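Local coordinates for EvdMO1 (Micromonospora carbonacea, PDB 5T39), which is a methyltransferase-oxidase of everninomicin biosynthesis whose methyltransferase domain binds S-adenosyl-L-homocysteine and probably transfers a methyl group from S-adenosylmethionine to a sugar-derived substrate, at residues 157-162 against 214-219; 36-41 against 83-88; 142-147 against 167-172. All coordinates share one frame; numbering follows the deposited sequence. Where two conformers were deposited one is given.

Contact 1: 157-162 against 214-219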
loop_
_atom_site.group_PDB
_atom_site.type_symbol
_atom_site.label_atom_id
_atom_site.label_comp_id
_atom_site.label_asym_id
_atom_site.label_seq_id
_atom_site.Cartn_x
_atom_site.Cartn_y
_atom_site.Cartn_z
ATOM N N ARG A 157 -10.753 9.419 -2.578
ATOM C CA ARG A 157 -12.094 9.995 -2.508
ATOM C C ARG A 157 -13.194 8.944 -2.471
ATOM O O ARG A 157 -14.232 9.176 -1.839
ATOM C CB ARG A 157 -12.348 10.893 -3.718
ATOM C CG ARG A 157 -11.544 12.168 -3.730
ATOM C CD ARG A 157 -11.890 13.019 -4.946
ATOM N NE ARG A 157 -11.344 12.428 -6.167
ATOM C CZ ARG A 157 -12.012 11.661 -7.029
ATOM N NH1 ARG A 157 -13.293 11.364 -6.847
ATOM N NH2 ARG A 157 -11.383 11.181 -8.094
ATOM N N GLU A 158 -13.014 7.821 -3.169
ATOM C CA GLU A 158 -14.056 6.811 -3.352
ATOM C C GLU A 158 -13.467 5.459 -2.999
ATOM O O GLU A 158 -13.132 4.652 -3.883
ATOM C CB GLU A 158 -14.620 6.846 -4.766
ATOM C CG GLU A 158 -15.378 8.110 -5.034
ATOM C CD GLU A 158 -14.876 8.869 -6.198
ATOM O OE1 GLU A 158 -13.765 8.554 -6.690
ATOM O OE2 GLU A 158 -15.591 9.819 -6.588
ATOM N N PRO A 159 -13.307 5.173 -1.705
ATOM C CA PRO A 159 -12.619 3.931 -1.313
ATOM C C PRO A 159 -13.296 2.671 -1.842
ATOM O O PRO A 159 -12.608 1.698 -2.166
ATOM C CB PRO A 159 -12.608 4.010 0.220
ATOM C CG PRO A 159 -13.663 5.006 0.571
ATOM C CD PRO A 159 -13.614 6.021 -0.539
ATOM N N TRP A 160 -14.630 2.652 -1.941
ATOM C CA TRP A 160 -15.318 1.490 -2.500
ATOM C C TRP A 160 -14.854 1.194 -3.916
ATOM O O TRP A 160 -14.818 0.024 -4.321
ATOM C CB TRP A 160 -16.843 1.692 -2.453
ATOM C CG TRP A 160 -17.266 3.001 -3.035
ATOM C CD1 TRP A 160 -17.579 3.268 -4.330
ATOM C CD2 TRP A 160 -17.367 4.243 -2.332
ATOM N NE1 TRP A 160 -17.876 4.597 -4.478
ATOM C CE2 TRP A 160 -17.749 5.220 -3.263
ATOM C CE3 TRP A 160 -17.182 4.613 -0.996
ATOM C CZ2 TRP A 160 -17.950 6.549 -2.898
ATOM C CZ3 TRP A 160 -17.377 5.917 -0.640
ATOM C CH2 TRP A 160 -17.749 6.875 -1.589
ATOM N N ALA A 161 -14.520 2.226 -4.690
ATOM C CA ALA A 161 -14.086 2.028 -6.062
ATOM C C ALA A 161 -12.693 1.430 -6.124
ATOM O O ALA A 161 -12.393 0.678 -7.052
ATOM C CB ALA A 161 -14.154 3.346 -6.817
ATOM N N LEU A 162 -11.824 1.768 -5.174
ATOM C CA LEU A 162 -10.512 1.136 -5.131
ATOM C C LEU A 162 -10.650 -0.358 -4.842
ATOM O O LEU A 162 -9.936 -1.187 -5.422
ATOM C CB LEU A 162 -9.632 1.835 -4.090
ATOM C CG LEU A 162 -8.198 1.333 -4.018
ATOM C CD1 LEU A 162 -7.518 1.417 -5.374
ATOM C CD2 LEU A 162 -7.433 2.119 -2.960
ATOM N N ARG A 214 -12.375 10.321 1.643
ATOM C CA ARG A 214 -13.540 9.851 2.381
ATOM C C ARG A 214 -13.166 8.619 3.178
ATOM O O ARG A 214 -12.661 7.641 2.616
ATOM C CB ARG A 214 -14.722 9.530 1.472
ATOM C CG ARG A 214 -15.321 10.762 0.851
ATOM C CD ARG A 214 -16.549 10.444 0.029
ATOM N NE ARG A 214 -17.165 11.624 -0.571
ATOM C CZ ARG A 214 -16.794 12.161 -1.720
ATOM N NH1 ARG A 214 -15.780 11.663 -2.400
ATOM N NH2 ARG A 214 -17.423 13.234 -2.181
ATOM N N TRP A 215 -13.410 8.671 4.476
ATOM C CA TRP A 215 -13.319 7.501 5.332
ATOM C C TRP A 215 -14.692 6.851 5.413
ATOM O O TRP A 215 -15.715 7.520 5.297
ATOM C CB TRP A 215 -12.876 7.886 6.742
ATOM C CG TRP A 215 -11.469 8.356 6.903
ATOM C CD1 TRP A 215 -10.722 9.093 6.034
ATOM C CD2 TRP A 215 -10.644 8.123 8.043
ATOM N NE1 TRP A 215 -9.475 9.334 6.569
ATOM C CE2 TRP A 215 -9.406 8.746 7.804
ATOM C CE3 TRP A 215 -10.836 7.450 9.248
ATOM C CZ2 TRP A 215 -8.362 8.705 8.726
ATOM C CZ3 TRP A 215 -9.815 7.422 10.159
ATOM C CH2 TRP A 215 -8.590 8.043 9.896
ATOM N N LEU A 216 -14.712 5.545 5.640
ATOM C CA LEU A 216 -15.938 4.771 5.794
ATOM C C LEU A 216 -16.183 4.458 7.263
ATOM O O LEU A 216 -15.237 4.318 8.039
ATOM C CB LEU A 216 -15.818 3.461 5.016
ATOM C CG LEU A 216 -15.738 3.656 3.497
ATOM C CD1 LEU A 216 -15.245 2.416 2.798
ATOM C CD2 LEU A 216 -17.076 4.032 2.923
ATOM N N ASP A 217 -17.460 4.329 7.646
ATOM C CA ASP A 217 -17.742 3.653 8.908
ATOM C C ASP A 217 -17.572 2.144 8.724
ATOM O O ASP A 217 -17.335 1.658 7.620
ATOM C CB ASP A 217 -19.092 4.071 9.511
ATOM C CG ASP A 217 -20.304 3.612 8.721
ATOM O OD1 ASP A 217 -20.155 2.947 7.675
ATOM O OD2 ASP A 217 -21.438 3.941 9.168
ATOM N N ARG A 218 -17.646 1.394 9.820
ATOM C CA ARG A 218 -17.321 -0.025 9.734
ATOM C C ARG A 218 -18.296 -0.761 8.834
ATOM O O ARG A 218 -17.894 -1.584 8.005
ATOM C CB ARG A 218 -17.286 -0.678 11.115
ATOM C CG ARG A 218 -16.537 -2.006 11.092
ATOM C CD ARG A 218 -16.597 -2.706 12.439
ATOM N NE ARG A 218 -15.708 -3.867 12.518
ATOM C CZ ARG A 218 -15.992 -5.086 12.061
ATOM N NH1 ARG A 218 -17.163 -5.355 11.491
ATOM N NH2 ARG A 218 -15.100 -6.061 12.207
ATOM N N ALA A 219 -19.593 -0.502 9.006
ATOM C CA ALA A 219 -20.578 -1.207 8.201
ATOM C C ALA A 219 -20.362 -0.921 6.724
ATOM O O ALA A 219 -20.509 -1.809 5.884
ATOM C CB ALA A 219 -21.992 -0.802 8.617
HETATM O O HOH W 1 -15.393 12.172 -5.171
#
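Arg-157 and Arg-214 bring the two backbones together, with their CA atoms 5.1 Å apart. Residues 157-158 lead into helix 159-169, and Glu-158 holds its N-cap position. Residues 214-216 end strand 212-216. One hydrogen bond joins the segments directly: Arg-214 NH1 donates to Arg-157 O at 3.0 Å. The N-H...O angle is 165°. The oxygen lies almost in the guanidinium plane, but NH1 stands above the carbonyl plane. The Arg-214 chain is extended from CG to NE and passes alongside this same oxygen, with Arg-214 CD 3.2 Å from Arg-157 O. Water 1 accepts from both Arg-157 NH1 and Arg-214 NH1, each at 2.8 Å. Arg-157 NH1 also forms a salt bridge with Glu-158 OE2, so the acid lies near both guanidinium groups. With an alanine in place of Arg-214, Arg-157 O would probably lose its side-chain donor and water 1 one of its anchors. Beside these polar groups, Leu-216 divides its methyls. Leu-216 CD1 packs on Pro-159 CG at 3.8 Å, and Leu-216 CD2 meets the edge of the Trp-160 ring at CE3, 4.0 Å away. Tyr-192 stacks on the same indole. The contact thus fastens the start of a helix of the Rossmann-like methyltransferase fold to edge strand 212-216 of the three-stranded antiparallel sheet.

Contact 2: 36-41 against 83-88; sequences PWVNGF and GALEGA. With SAH (S-adenosyl-L-homocysteine), chain B.
The loop between strand 78-82 and helix 88-94 lines the cofactor pocket, and here the chain before strand 41-43 is fixed to it through Glu-86. The carboxylate of Glu-86 takes two successive backbone N-H groups. Val-38 N donates to Glu-86 OE2 at 2.8 Å with a nearly straight angle of 175°, on the syn lone pair. Asn-39 N donates to Glu-86 OE1 at 2.9 Å, also on the syn side but 20° out of the carboxylate plane. The Glu-86 chain is extended beyond CG (chi2 168°), which carries the acid across to these amides. Two further partners hold its oxygens. Water 2 donates to Glu-86 OE1 and to Gly-40 O, and Arg-113 forms a salt bridge with OE2. The carboxylate is therefore likely to stay ionised although it is buried. Trp-37 brings the edge of its indole to the acid, with Trp-37 CE3 3.6 Å from Glu-86 OE1.

Residues 83-88 form the glycine-rich loop after the first strand of a Rossmann-like methyltransferase. A type II' turn runs from Ala-84 to Gly-87 and places Leu-85 and Glu-86 at its corner. Gly-83 O accepts from the amino N of SAH at 2.8 Å. Leu-85 stands between SAH and residues 38-39: Leu-85 CB lies 3.4 Å from SAH O3', while its methyl CD2 meets both SAH CB, at 3.7 Å, and Val-38 CG1, at 4.2 Å.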
loop_
_atom_site.group_PDB
_atom_site.type_symbol
_atom_site.label_atom_id
_atom_site.label_comp_id
_atom_site.label_asym_id
_atom_site.label_seq_id
_atom_site.Cartn_x
_atom_site.Cartn_y
_atom_site.Cartn_z
ATOM N N PRO A 36 14.189 14.516 1.392
ATOM C CA PRO A 36 13.912 13.800 2.642
ATOM C C PRO A 36 13.199 12.468 2.426
ATOM O O PRO A 36 12.219 12.385 1.671
ATOM C CB PRO A 36 12.991 14.764 3.396
ATOM C CG PRO A 36 12.253 15.487 2.299
ATOM C CD PRO A 36 13.276 15.657 1.200
ATOM N N TRP A 37 13.668 11.448 3.136
ATOM C CA TRP A 37 13.002 10.159 3.181
ATOM C C TRP A 37 11.901 10.153 4.232
ATOM O O TRP A 37 11.949 10.879 5.231
ATOM C CB TRP A 37 13.999 9.054 3.531
ATOM C CG TRP A 37 15.029 8.779 2.460
ATOM C CD1 TRP A 37 16.061 9.591 2.058
ATOM C CD2 TRP A 37 15.127 7.591 1.673
ATOM N NE1 TRP A 37 16.777 8.978 1.059
ATOM C CE2 TRP A 37 16.232 7.745 0.814
ATOM C CE3 TRP A 37 14.394 6.400 1.625
ATOM C CZ2 TRP A 37 16.595 6.767 -0.093
ATOM C CZ3 TRP A 37 14.763 5.435 0.740
ATOM C CH2 TRP A 37 15.842 5.620 -0.120
ATOM N N VAL A 38 10.921 9.277 4.015
ATOM C CA VAL A 38 9.841 9.052 4.969
ATOM C C VAL A 38 10.236 8.012 5.995
ATOM O O VAL A 38 9.990 8.180 7.191
ATOM C CB VAL A 38 8.551 8.643 4.227
ATOM C CG1 VAL A 38 7.445 8.262 5.215
ATOM C CG2 VAL A 38 8.096 9.755 3.321
ATOM N N ASN A 39 10.820 6.905 5.556
ATOM C CA ASN A 39 11.181 5.855 6.494
ATOM C C ASN A 39 12.669 5.650 6.612
ATOM O O ASN A 39 13.092 4.725 7.305
ATOM C CB ASN A 39 10.487 4.548 6.142
ATOM C CG ASN A 39 8.992 4.613 6.356
ATOM O OD1 ASN A 39 8.514 5.210 7.326
ATOM N ND2 ASN A 39 8.248 4.013 5.446
ATOM N N GLY A 40 13.457 6.524 6.018
ATOM C CA GLY A 40 14.894 6.460 6.133
ATOM C C GLY A 40 15.461 5.398 5.219
ATOM O O GLY A 40 14.735 4.676 4.530
ATOM N N PHE A 41 16.793 5.287 5.237
ATOM C CA PHE A 41 17.477 4.327 4.389
ATOM C C PHE A 41 18.754 3.869 5.070
ATOM O O PHE A 41 19.600 4.688 5.446
ATOM C CB PHE A 41 17.805 4.903 3.009
ATOM C CG PHE A 41 18.486 3.913 2.125
ATOM C CD1 PHE A 41 17.766 2.895 1.538
ATOM C CD2 PHE A 41 19.858 3.958 1.929
ATOM C CE1 PHE A 41 18.402 1.961 0.751
ATOM C CE2 PHE A 41 20.486 3.023 1.151
ATOM C CZ PHE A 41 19.764 2.035 0.567
ATOM N N GLY A 83 0.323 1.776 -3.606
ATOM C CA GLY A 83 0.901 2.760 -2.706
ATOM C C GLY A 83 2.230 2.323 -2.123
ATOM O O GLY A 83 2.406 2.279 -0.900
ATOM N N ALA A 84 3.191 2.012 -2.997
ATOM C CA ALA A 84 4.427 1.355 -2.585
ATOM C C ALA A 84 5.392 2.249 -1.808
ATOM O O ALA A 84 6.336 1.717 -1.205
ATOM C CB ALA A 84 5.113 0.780 -3.817
ATOM N N LEU A 85 5.191 3.566 -1.805
ATOM C CA LEU A 85 6.022 4.484 -1.029
ATOM C C LEU A 85 7.501 4.356 -1.406
ATOM O O LEU A 85 7.863 4.691 -2.539
ATOM C CB LEU A 85 5.727 4.372 0.477
ATOM C CG LEU A 85 6.423 5.350 1.426
ATOM C CD1 LEU A 85 6.410 6.767 0.894
ATOM C CD2 LEU A 85 5.795 5.273 2.812
ATOM N N GLU A 86 8.348 3.864 -0.498
ATOM C CA GLU A 86 9.787 3.734 -0.706
ATOM C C GLU A 86 10.202 2.284 -0.914
ATOM O O GLU A 86 11.390 1.950 -0.848
ATOM C CB GLU A 86 10.537 4.391 0.453
ATOM C CG GLU A 86 10.274 5.880 0.484
ATOM C CD GLU A 86 10.717 6.616 1.734
ATOM O OE1 GLU A 86 10.974 6.010 2.786
ATOM O OE2 GLU A 86 10.796 7.857 1.648
ATOM N N GLY A 87 9.237 1.425 -1.217
ATOM C CA GLY A 87 9.504 0.054 -1.603
ATOM C C GLY A 87 9.776 -0.923 -0.484
ATOM O O GLY A 87 10.195 -2.046 -0.768
ATOM N N ALA A 88 9.537 -0.563 0.772
ATOM C CA ALA A 88 9.909 -1.462 1.862
ATOM C C ALA A 88 9.086 -2.752 1.831
ATOM O O ALA A 88 9.630 -3.854 1.999
ATOM C CB ALA A 88 9.762 -0.756 3.206
HETATM N N SAH B . 1.723 1.130 1.614
HETATM C CA SAH B . 2.735 1.762 2.457
HETATM C CB SAH B . 2.707 3.278 2.353
HETATM C CG SAH B . 1.391 3.904 2.805
HETATM S SD SAH B . 1.451 5.714 2.765
HETATM C C SAH B . 2.521 1.358 3.902
HETATM O O SAH B . 3.343 1.678 4.769
HETATM O OXT SAH B . 1.511 0.723 4.199
HETATM C "C5'" SAH B . 0.471 5.986 1.265
HETATM C "C4'" SAH B . 1.239 5.774 -0.037
HETATM O "O4'" SAH B . 0.280 5.752 -1.097
HETATM C "C3'" SAH B . 2.229 6.888 -0.338
HETATM O "O3'" SAH B . 3.405 6.405 -0.955
HETATM C "C2'" SAH B . 1.420 7.774 -1.271
HETATM O "O2'" SAH B . 2.157 8.645 -2.112
HETATM C "C1'" SAH B . 0.618 6.741 -2.045
HETATM N N9 SAH B . -0.616 7.243 -2.647
HETATM C C8 SAH B . -1.540 8.079 -2.074
HETATM N N7 SAH B . -2.564 8.286 -2.925
HETATM C C5 SAH B . -2.281 7.585 -4.054
HETATM C C6 SAH B . -2.953 7.437 -5.266
HETATM N N6 SAH B . -4.101 8.046 -5.549
HETATM N N1 SAH B . -2.398 6.631 -6.215
HETATM C C2 SAH B . -1.206 6.010 -5.978
HETATM N N3 SAH B . -0.497 6.141 -4.818
HETATM C C4 SAH B . -1.071 6.923 -3.883
HETATM O O HOH W 2 12.462 3.720 3.264
#

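Contact 3: 142-147 against 167-172; sequences GRFDAV and ARVSAG
Ser-170 OG lies anti to the backbone N (chi1 -173°), which turns the hydroxyl across to the carbonyl of Phe-144. Phe-144 has CG anti to its carbonyl carbon (chi1 -60°), and its ring runs side by side with Val-169, both pointing the same way. The contact belongs to a beta-alpha-beta unit of the Rossmann-like fold: strand 146-150, helix 159-169 and strand 172-180. It joins the entry to the first strand with the turn from the helix into the second.

Three hydrogen bonds cross between the segments. Phe-144 N donates to Val-169 O at 2.9 Å, nearly along the C=O axis. Val-147 N donates to Gly-172 O, also at 2.9 Å, and belongs to the parallel pairing, in which Val-147 also bonds to Tyr-174. Between them, Ser-170 OG donates to Phe-144 O at 2.9 Å from above the carbonyl plane. The same OG accepts from Gly-172 N in an ST turn, with an N-H...O angle of 169°. The hydroxyl is thus gripped both as donor and as acceptor, which probably fixes its rotation.

Apolar groups pack beside these bonds. Val-169 CG2 lies 3.8 Å from Phe-144 CD2, and Val-169 CB comes in at the ring edge. Leu-80 of the neighbouring strand 78-82 touches both side chains. Val-147 CG2 rests against Ser-170 CB, 3.6 Å away. On the backbone of the turn, water 3 links the two segments once more: it donates to Phe-144 O at 2.8 Å and accepts from Ala-171 N at 2.9 Å.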
loop_
_atom_site.group_PDB
_atom_site.type_symbol
_atom_site.label_atom_id
_atom_site.label_comp_id
_atom_site.label_asym_id
_atom_site.label_seq_id
_atom_site.Cartn_x
_atom_site.Cartn_y
_atom_site.Cartn_z
ATOM N N GLY A 142 -3.478 -6.853 -16.081
ATOM C CA GLY A 142 -3.452 -8.295 -16.035
ATOM C C GLY A 142 -4.021 -8.818 -14.728
ATOM O O GLY A 142 -4.757 -8.135 -14.017
ATOM N N ARG A 143 -3.672 -10.060 -14.415
ATOM C CA ARG A 143 -4.234 -10.772 -13.280
ATOM C C ARG A 143 -3.166 -10.967 -12.217
ATOM O O ARG A 143 -1.995 -11.203 -12.534
ATOM C CB ARG A 143 -4.757 -12.143 -13.711
ATOM C CG ARG A 143 -5.495 -12.907 -12.616
ATOM C CD ARG A 143 -6.181 -14.147 -13.181
ATOM N NE ARG A 143 -7.021 -14.808 -12.187
ATOM C CZ ARG A 143 -6.601 -15.715 -11.321
ATOM N NH1 ARG A 143 -5.343 -16.108 -11.317
ATOM N NH2 ARG A 143 -7.445 -16.241 -10.451
ATOM N N PHE A 144 -3.587 -10.918 -10.962
ATOM C CA PHE A 144 -2.710 -11.105 -9.822
ATOM C C PHE A 144 -3.321 -12.125 -8.877
ATOM O O PHE A 144 -4.542 -12.210 -8.731
ATOM C CB PHE A 144 -2.493 -9.786 -9.077
ATOM C CG PHE A 144 -1.883 -8.738 -9.946
ATOM C CD1 PHE A 144 -0.518 -8.588 -10.015
ATOM C CD2 PHE A 144 -2.677 -7.932 -10.747
ATOM C CE1 PHE A 144 0.058 -7.649 -10.860
ATOM C CE2 PHE A 144 -2.120 -7.008 -11.586
ATOM C CZ PHE A 144 -0.753 -6.859 -11.643
ATOM N N ASP A 145 -2.462 -12.869 -8.204
ATOM C CA ASP A 145 -2.942 -13.787 -7.186
ATOM C C ASP A 145 -3.515 -13.041 -5.987
ATOM O O ASP A 145 -4.437 -13.535 -5.325
ATOM C CB ASP A 145 -1.801 -14.687 -6.753
ATOM C CG ASP A 145 -1.309 -15.559 -7.883
ATOM O OD1 ASP A 145 -2.126 -16.299 -8.444
ATOM O OD2 ASP A 145 -0.114 -15.502 -8.226
ATOM N N ALA A 146 -2.968 -11.876 -5.667
ATOM C CA ALA A 146 -3.455 -11.101 -4.545
ATOM C C ALA A 146 -2.935 -9.679 -4.682
ATOM O O ALA A 146 -1.934 -9.410 -5.361
ATOM C CB ALA A 146 -3.033 -11.717 -3.207
ATOM N N VAL A 147 -3.641 -8.776 -4.017
ATOM C CA VAL A 147 -3.351 -7.350 -3.981
ATOM C C VAL A 147 -3.029 -6.961 -2.546
ATOM O O VAL A 147 -3.782 -7.302 -1.627
ATOM C CB VAL A 147 -4.562 -6.533 -4.473
ATOM C CG1 VAL A 147 -4.315 -5.046 -4.364
ATOM C CG2 VAL A 147 -4.921 -6.925 -5.888
ATOM N N ALA A 167 -10.682 -6.043 -7.101
ATOM C CA ALA A 167 -11.447 -7.210 -7.532
ATOM C C ALA A 167 -11.413 -7.396 -9.044
ATOM O O ALA A 167 -11.582 -8.520 -9.530
ATOM C CB ALA A 167 -12.897 -7.110 -7.053
ATOM N N ARG A 168 -11.207 -6.329 -9.809
ATOM C CA ARG A 168 -11.134 -6.499 -11.255
ATOM C C ARG A 168 -9.916 -7.307 -11.664
ATOM O O ARG A 168 -9.926 -7.931 -12.729
ATOM C CB ARG A 168 -11.117 -5.149 -11.959
ATOM C CG ARG A 168 -12.473 -4.510 -12.090
ATOM C CD ARG A 168 -12.408 -3.305 -13.022
ATOM N NE ARG A 168 -13.706 -2.660 -13.167
ATOM C CZ ARG A 168 -14.144 -1.667 -12.401
ATOM N NH1 ARG A 168 -13.393 -1.183 -11.420
ATOM N NH2 ARG A 168 -15.345 -1.154 -12.616
ATOM N N VAL A 169 -8.860 -7.296 -10.851
ATOM C CA VAL A 169 -7.597 -7.926 -11.221
ATOM C C VAL A 169 -7.235 -9.130 -10.368
ATOM O O VAL A 169 -6.261 -9.824 -10.707
ATOM C CB VAL A 169 -6.431 -6.912 -11.239
ATOM C CG1 VAL A 169 -6.777 -5.728 -12.132
ATOM C CG2 VAL A 169 -6.082 -6.428 -9.821
ATOM N N SER A 170 -7.961 -9.403 -9.285
ATOM C CA SER A 170 -7.537 -10.427 -8.338
ATOM C C SER A 170 -8.716 -10.911 -7.510
ATOM O O SER A 170 -9.720 -10.215 -7.345
ATOM C CB SER A 170 -6.478 -9.858 -7.393
ATOM O OG SER A 170 -5.922 -10.846 -6.551
ATOM N N ALA A 171 -8.538 -12.088 -6.923
ATOM C CA ALA A 171 -9.518 -12.660 -6.011
ATOM C C ALA A 171 -9.097 -12.535 -4.558
ATOM O O ALA A 171 -9.795 -13.060 -3.682
ATOM C CB ALA A 171 -9.774 -14.131 -6.354
ATOM N N GLY A 172 -7.979 -11.882 -4.271
ATOM C CA GLY A 172 -7.529 -11.735 -2.907
ATOM C C GLY A 172 -7.022 -10.338 -2.628
ATOM O O GLY A 172 -6.341 -9.744 -3.466
HETATM O O HOH W 3 -6.710 -13.914 -8.261
#

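From the N terminus, contact 2 closes first. It brings the chain that follows helix 24-33 onto the SAH-binding loop after strand 78-82. Contacts 1 and 3 come later and cross along the chain, since their segments alternate. Contact 3 opens at 142-147 and closes at 167-172, at the end of helix 159-169. Contact 1 opens at 157-162, at the start of that helix, and closes at 214-219, on the last strand of the small antiparallel sheet and the start of helix 218-228. Helix 159-169 is thus tied at one end to the main sheet and at the other to strand 212-216. Contact 2 lies across the chain's centre from both, its centre about 25 Å from that of contact 1.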